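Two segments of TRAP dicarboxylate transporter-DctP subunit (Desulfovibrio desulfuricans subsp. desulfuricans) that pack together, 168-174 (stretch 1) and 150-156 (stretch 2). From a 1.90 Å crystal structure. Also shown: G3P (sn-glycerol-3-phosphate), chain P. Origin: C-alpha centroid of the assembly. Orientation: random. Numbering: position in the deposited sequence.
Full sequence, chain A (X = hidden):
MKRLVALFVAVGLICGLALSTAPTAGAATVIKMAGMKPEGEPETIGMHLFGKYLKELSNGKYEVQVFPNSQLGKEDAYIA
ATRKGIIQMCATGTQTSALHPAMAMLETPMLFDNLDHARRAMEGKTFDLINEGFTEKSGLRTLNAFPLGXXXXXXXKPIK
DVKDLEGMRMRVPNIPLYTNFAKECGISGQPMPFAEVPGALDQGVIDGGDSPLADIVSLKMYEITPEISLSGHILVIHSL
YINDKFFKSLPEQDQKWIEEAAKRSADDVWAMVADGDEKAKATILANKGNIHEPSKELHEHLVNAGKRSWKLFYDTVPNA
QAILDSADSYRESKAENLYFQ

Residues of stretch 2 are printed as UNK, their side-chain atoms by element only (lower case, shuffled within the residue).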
ATOM      1  N   MET A 168      -1.604 -10.398 -23.011  1.00 20.21           N
ATOM      2  CA  MET A 168      -2.181  -9.247 -22.316  1.00 29.28           C
ATOM      3  C   MET A 168      -1.097  -8.445 -21.664  1.00 19.15           C
ATOM      4  O   MET A 168      -0.407  -8.962 -20.834  1.00 17.21           O
ATOM      5  CB  MET A 168      -3.127  -9.691 -21.216  1.00 32.71           C
ATOM      6  CG  MET A 168      -4.494 -10.065 -21.699  1.00 41.20           C
ATOM      7  SD  MET A 168      -5.597 -10.116 -20.289  1.00 50.08           S
ATOM      8  CE  MET A 168      -6.261  -8.462 -20.310  1.00 26.30           C
ATOM      9  N   ARG A 169      -0.951  -7.190 -22.052  1.00 26.48           N
ATOM     10  CA  ARG A 169       0.061  -6.344 -21.471  1.00 25.65           C
ATOM     11  C   ARG A 169      -0.514  -5.751 -20.192  1.00 28.21           C
ATOM     12  O   ARG A 169      -1.258  -4.784 -20.246  1.00 31.94           O
ATOM     13  CB  ARG A 169       0.434  -5.217 -22.429  1.00 26.09           C
ATOM     14  CG  ARG A 169       1.122  -5.684 -23.717  1.00 26.14           C
ATOM     15  CD  ARG A 169       1.246  -4.542 -24.722  1.00 32.34           C
ATOM     16  NE  ARG A 169       2.449  -4.696 -25.544  1.00 46.66           N
ATOM     17  CZ  ARG A 169       2.552  -5.514 -26.594  1.00 51.33           C
ATOM     18  NH1 ARG A 169       3.692  -5.572 -27.278  1.00 46.27           N
ATOM     19  NH2 ARG A 169       1.519  -6.272 -26.971  1.00 48.35           N
ATOM     20  N   MET A 170      -0.189  -6.319 -19.039  1.00 21.67           N
ATOM     21  CA  MET A 170      -0.759  -5.756 -17.794  1.00 18.52           C
ATOM     22  C   MET A 170       0.245  -4.878 -17.042  1.00 14.71           C
ATOM     23  O   MET A 170       1.387  -5.260 -16.816  1.00 16.83           O
ATOM     24  CB  MET A 170      -1.268  -6.853 -16.866  1.00 17.86           C
ATOM     25  CG  MET A 170      -2.240  -7.801 -17.469  1.00 10.00           C
ATOM     26  SD  MET A 170      -3.833  -7.098 -17.781  1.00 16.96           S
ATOM     27  CE  MET A 170      -4.630  -7.335 -16.216  1.00 16.36           C
ATOM     28  N   ARG A 171      -0.204  -3.715 -16.612  1.00 16.42           N
ATOM     29  CA  ARG A 171       0.616  -2.900 -15.729  1.00 16.02           C
ATOM     30  C   ARG A 171       0.916  -3.651 -14.442  1.00 12.31           C
ATOM     31  O   ARG A 171       0.068  -4.350 -13.927  1.00 15.65           O
ATOM     32  CB  ARG A 171      -0.091  -1.601 -15.394  1.00 10.93           C
ATOM     33  CG  ARG A 171       0.794  -0.632 -14.597  1.00 17.18           C
ATOM     34  CD  ARG A 171       0.386  -0.606 -13.096  1.00  7.84           C
ATOM     35  NE  ARG A 171       1.387   0.042 -12.253  1.00 10.41           N
ATOM     36  CZ  ARG A 171       1.189   0.376 -10.983  1.00 10.88           C
ATOM     37  NH1 ARG A 171       0.032   0.119 -10.393  1.00 10.01           N
ATOM     38  NH2 ARG A 171       2.158   0.936 -10.300  1.00  9.84           N
ATOM     39  N   VAL A 172       2.129  -3.489 -13.940  1.00  9.44           N
ATOM     40  CA  VAL A 172       2.476  -3.945 -12.608  1.00 10.32           C
ATOM     41  C   VAL A 172       3.325  -2.866 -11.987  1.00  8.82           C
ATOM     42  O   VAL A 172       3.985  -2.133 -12.696  1.00 13.97           O
ATOM     43  CB  VAL A 172       3.273  -5.270 -12.610  1.00 13.19           C
ATOM     44  CG1 VAL A 172       2.440  -6.365 -13.243  1.00 12.08           C
ATOM     45  CG2 VAL A 172       4.571  -5.107 -13.346  1.00 18.69           C
ATOM     46  N   PRO A 173       3.273  -2.743 -10.664  1.00  8.60           N
ATOM     47  CA  PRO A 173       4.185  -1.834  -9.965  1.00  6.73           C
ATOM     48  C   PRO A 173       5.614  -2.317 -10.145  1.00 12.80           C
ATOM     49  O   PRO A 173       5.802  -3.528 -10.272  1.00  9.71           O
ATOM     50  CB  PRO A 173       3.773  -1.994  -8.499  1.00  8.05           C
ATOM     51  CG  PRO A 173       2.317  -2.312  -8.529  1.00  7.83           C
ATOM     52  CD  PRO A 173       2.227  -3.268  -9.766  1.00  9.42           C
ATOM     53  N   ASN A 174       6.577  -1.408 -10.130  1.00 14.72           N
ATOM     54  CA  ASN A 174       7.995  -1.761 -10.286  1.00 21.74           C
ATOM     55  C   ASN A 174       8.622  -2.070  -8.938  1.00 11.78           C
ATOM     56  O   ASN A 174       9.462  -1.344  -8.442  1.00 14.80           O
ATOM     57  CB  ASN A 174       8.769  -0.635 -10.970  1.00 16.79           C
ATOM     58  CG  ASN A 174      10.122  -1.100 -11.529  1.00 22.53           C
ATOM     59  OD1 ASN A 174      10.448  -2.279 -11.528  1.00 11.50           O
ATOM     60  ND2 ASN A 174      10.900  -0.158 -12.010  1.00 31.48           N
ATOM     61  N   UNK A 150      -7.761  -4.627  -1.025  1.00  7.02           N
ATOM     62  CA  UNK A 150      -7.431  -5.757  -1.837  1.00  6.93           C
ATOM     63  C   UNK A 150      -7.353  -5.411  -3.324  1.00  7.64           C
ATOM     64  O   UNK A 150      -8.133  -4.606  -3.816  1.00  9.55           O
ATOM     65  c   UNK A 150      -8.991  -7.304   0.818  1.00 14.26           C
ATOM     66  c   UNK A 150      -8.454  -6.883  -1.611  1.00 12.96           C
ATOM     67  c   UNK A 150      -7.268  -8.633  -0.194  1.00 12.63           C
ATOM     68  c   UNK A 150      -7.840  -8.984   2.138  1.00 11.39           C
ATOM     69  c   UNK A 150      -8.793  -7.984   2.042  1.00 15.76           C
ATOM     70  c   UNK A 150      -7.066  -9.320   1.021  1.00 15.91           C
ATOM     71  c   UNK A 150      -8.240  -7.632  -0.299  1.00 13.78           C
ATOM     72  N   UNK A 151      -6.400  -6.037  -4.021  1.00  8.84           N
ATOM     73  CA  UNK A 151      -6.198  -5.741  -5.457  1.00 14.64           C
ATOM     74  C   UNK A 151      -7.112  -6.619  -6.303  1.00 14.27           C
ATOM     75  O   UNK A 151      -7.208  -7.823  -6.063  1.00 14.61           O
ATOM     76  c   UNK A 151      -2.282  -5.245  -5.567  1.00 12.01           C
ATOM     77  n   UNK A 151      -2.142  -4.369  -6.727  1.00 13.83           N
ATOM     78  c   UNK A 151      -3.699  -5.221  -4.982  1.00  8.61           C
ATOM     79  n   UNK A 151      -0.766  -2.809  -5.708  1.00 10.12           N
ATOM     80  c   UNK A 151      -1.449  -3.234  -6.758  1.00 10.50           C
ATOM     81  n   UNK A 151      -1.433  -2.504  -7.855  1.00 10.62           N
ATOM     82  c   UNK A 151      -4.738  -5.964  -5.879  1.00 10.89           C
ATOM     83  N   UNK A 152      -7.761  -5.997  -7.284  1.00 13.03           N
ATOM     84  CA  UNK A 152      -8.651  -6.657  -8.236  1.00 14.21           C
ATOM     85  C   UNK A 152      -8.204  -6.301  -9.651  1.00 19.15           C
ATOM     86  O   UNK A 152      -7.685  -5.192  -9.880  1.00 14.45           O
ATOM     87  c   UNK A 152     -11.028  -5.539  -5.673  1.00 14.38           C
ATOM     88  n   UNK A 152     -11.284  -6.275  -4.541  1.00 13.82           N
ATOM     89  n   UNK A 152     -10.515  -7.634  -6.015  1.00  9.90           N
ATOM     90  c   UNK A 152     -10.978  -7.541  -4.782  1.00 16.07           C
ATOM     91  c   UNK A 152     -10.087  -6.181  -8.012  1.00 14.22           C
ATOM     92  c   UNK A 152     -10.556  -6.396  -6.612  1.00 12.09           C
ATOM     93  N   UNK A 153      -8.408  -7.222 -10.589  1.00 14.10           N
ATOM     94  CA  UNK A 153      -8.000  -6.979 -11.976  1.00 23.70           C
ATOM     95  C   UNK A 153      -8.912  -5.983 -12.665  1.00 19.80           C
ATOM     96  O   UNK A 153     -10.109  -5.948 -12.411  1.00 20.10           O
ATOM     97  c   UNK A 153      -6.847  -9.179 -12.341  1.00 13.92           C
ATOM     98  c   UNK A 153      -6.069 -11.031 -11.045  1.00 16.77           C
ATOM     99  c   UNK A 153      -5.562  -8.935 -12.747  1.00 12.58           C
ATOM    100  c   UNK A 153      -4.773 -10.786 -11.481  1.00 19.61           C
ATOM    101  c   UNK A 153      -4.519  -9.735 -12.329  1.00 21.49           C
ATOM    102  c   UNK A 153      -7.092 -10.238 -11.477  1.00 19.14           C
ATOM    103  c   UNK A 153      -7.945  -8.291 -12.773  1.00 17.93           C
ATOM    104  N   UNK A 154      -8.316  -5.144 -13.509  1.00 18.26           N
ATOM    105  CA  UNK A 154      -9.054  -4.312 -14.436  1.00 12.52           C
ATOM    106  C   UNK A 154      -8.470  -4.560 -15.851  1.00 18.09           C
ATOM    107  O   UNK A 154      -7.257  -4.711 -15.993  1.00 14.04           O
ATOM    108  c   UNK A 154      -5.661  -1.259 -15.020  1.00 14.68           C
ATOM    109  c   UNK A 154      -5.579  -1.766 -12.681  1.00  7.76           C
ATOM    110  c   UNK A 154      -4.975  -1.263 -13.822  1.00 13.39           C
ATOM    111  c   UNK A 154      -7.545  -2.266 -13.968  1.00 16.30           C
ATOM    112  c   UNK A 154      -8.959  -2.817 -14.065  1.00 15.22           C
ATOM    113  o   UNK A 154      -3.706  -0.737 -13.811  1.00  9.16           O
ATOM    114  c   UNK A 154      -6.914  -1.744 -15.084  1.00 14.55           C
ATOM    115  c   UNK A 154      -6.834  -2.261 -12.750  1.00  9.69           C
ATOM    116  N   UNK A 155      -9.331  -4.612 -16.874  1.00 16.05           N
ATOM    117  CA  UNK A 155      -8.883  -4.881 -18.243  1.00 14.83           C
ATOM    118  C   UNK A 155      -9.917  -4.488 -19.297  1.00 15.22           C
ATOM    119  O   UNK A 155     -11.092  -4.277 -18.996  1.00 12.36           O
ATOM    120  c   UNK A 155      -8.585  -6.359 -18.412  1.00 20.77           C
ATOM    121  o   UNK A 155      -9.666  -7.110 -17.918  1.00 20.31           O
ATOM    122  N   UNK A 156      -9.481  -4.441 -20.548  1.00 20.61           N
ATOM    123  CA  UNK A 156     -10.399  -4.121 -21.646  1.00 28.87           C
ATOM    124  C   UNK A 156     -11.397  -5.249 -21.900  1.00 23.02           C
ATOM    125  O   UNK A 156     -12.555  -4.988 -22.186  1.00 32.17           O
ATOM    126  c   UNK A 156      -8.835  -2.459 -22.691  1.00 26.56           C
ATOM    127  c   UNK A 156      -9.617  -3.740 -22.907  1.00 26.23           C
ATOM    128  c   UNK A 156      -7.527  -0.570 -23.629  1.00 33.37           C
ATOM    129  n   UNK A 156      -6.613  -0.105 -24.713  1.00 35.37           N
ATOM    130  c   UNK A 156      -8.169  -1.919 -23.932  1.00 33.66           C
TER
HETATM  131  O1  G3P P 414       2.492  -0.946  -1.531  1.00  8.17           O
HETATM  132  C1  G3P P 414       2.875  -1.052  -2.871  1.00  5.69           C
HETATM  133  C2  G3P P 414       1.778  -0.479  -3.776  1.00  9.61           C
HETATM  134  O2  G3P P 414       1.555   0.863  -3.436  1.00  7.84           O
HETATM  135  C3  G3P P 414       2.223  -0.581  -5.244  1.00  5.07           C
HETATM  136  O1P G3P P 414       1.095  -0.640  -6.057  1.00  6.91           O
HETATM  137  O4P G3P P 414       0.206   1.586  -5.633  1.00  8.98           O
HETATM  138  O2P G3P P 414       1.837   1.256  -7.558  1.00  4.76           O
HETATM  139  O3P G3P P 414      -0.498   0.403  -7.751  1.00  7.17           O
HETATM  140  P   G3P P 414       0.642   0.739  -6.795  1.00  5.82           P
HETATM  141  O   HOH W   1      -2.464  -1.194 -11.339  1.00 10.71           O

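Position 150 has seven side-chain carbons: one carbon, then a ring of six. No oxygen is attached to the ring. It lies out of reach of stretch 1. This is Phe 150.

Position 151 has seven side-chain atoms: three carbons in a row, a nitrogen, then a carbon carrying two more nitrogens. That is a guanidinium. Its CA-to-CB bond points toward stretch 1, and its end meets Pro 173 and the guanidinium of Arg 171. The residue is Arg 151. Its NH1 is 3.8 Å from Pro 173 CG and 3.9 Å from Arg 171 NH1.

Position 152 has one carbon followed by a five-membered ring of three carbons and two nitrogens. This imidazole touches nothing on stretch 1. It is His 152.

Position 153 again has one carbon and a six-carbon ring without oxygen. Its CA-to-CB bond points sideways, but the ring comes near the methyl end of Met 170. The residue is Phe 153. Met 170 CE is 3.9 Å from Phe 153 CD1, an apolar contact.

Position 154 has one carbon, a six-carbon ring and one oxygen on that ring. The ring oxygen approaches Arg 171, while the backbone O of this residue is 3.7 Å from Met 170 CE. A phenol identifies Tyr 154. Its OH lies 4.0 Å from Arg 171 CB.

Position 155 has just two side-chain atoms, a carbon and an oxygen. The CB points toward stretch 1 and is 3.7 Å from Met 168 CE. This is Ser 155.

Position 156 has four carbons in a row ending in nitrogen. The chain is extended and makes no contact with stretch 1. It is Lys 156.

The two strands run at 135° to each other, and their axes come no closer than 8.9 Å. Side chains therefore bridge the gap, and no direct hydrogen bond crosses it. At one end, Met 168 and Met 170 pack against Ser 155, Phe 153 and the backbone of Tyr 154. At the other, two like charges sit close together, and the phosphate of sn-glycerol-3-phosphate holds both. Arg 151 NH1 donates to G3P O3P at 3.1 Å, and Arg 151 NH2 to G3P O1P at 2.9 Å. Arg 171 NH1 donates to the same G3P O3P at 2.7 Å, and Arg 171 NH2 to G3P O2P at 2.8 Å. Water 1 adds a link. It accepts from Arg 171 NH1 at 3.0 Å and hydrogen-bonds Tyr 154 OH at 2.8 Å.

Stretch 2 (150-156) FRHFYSK
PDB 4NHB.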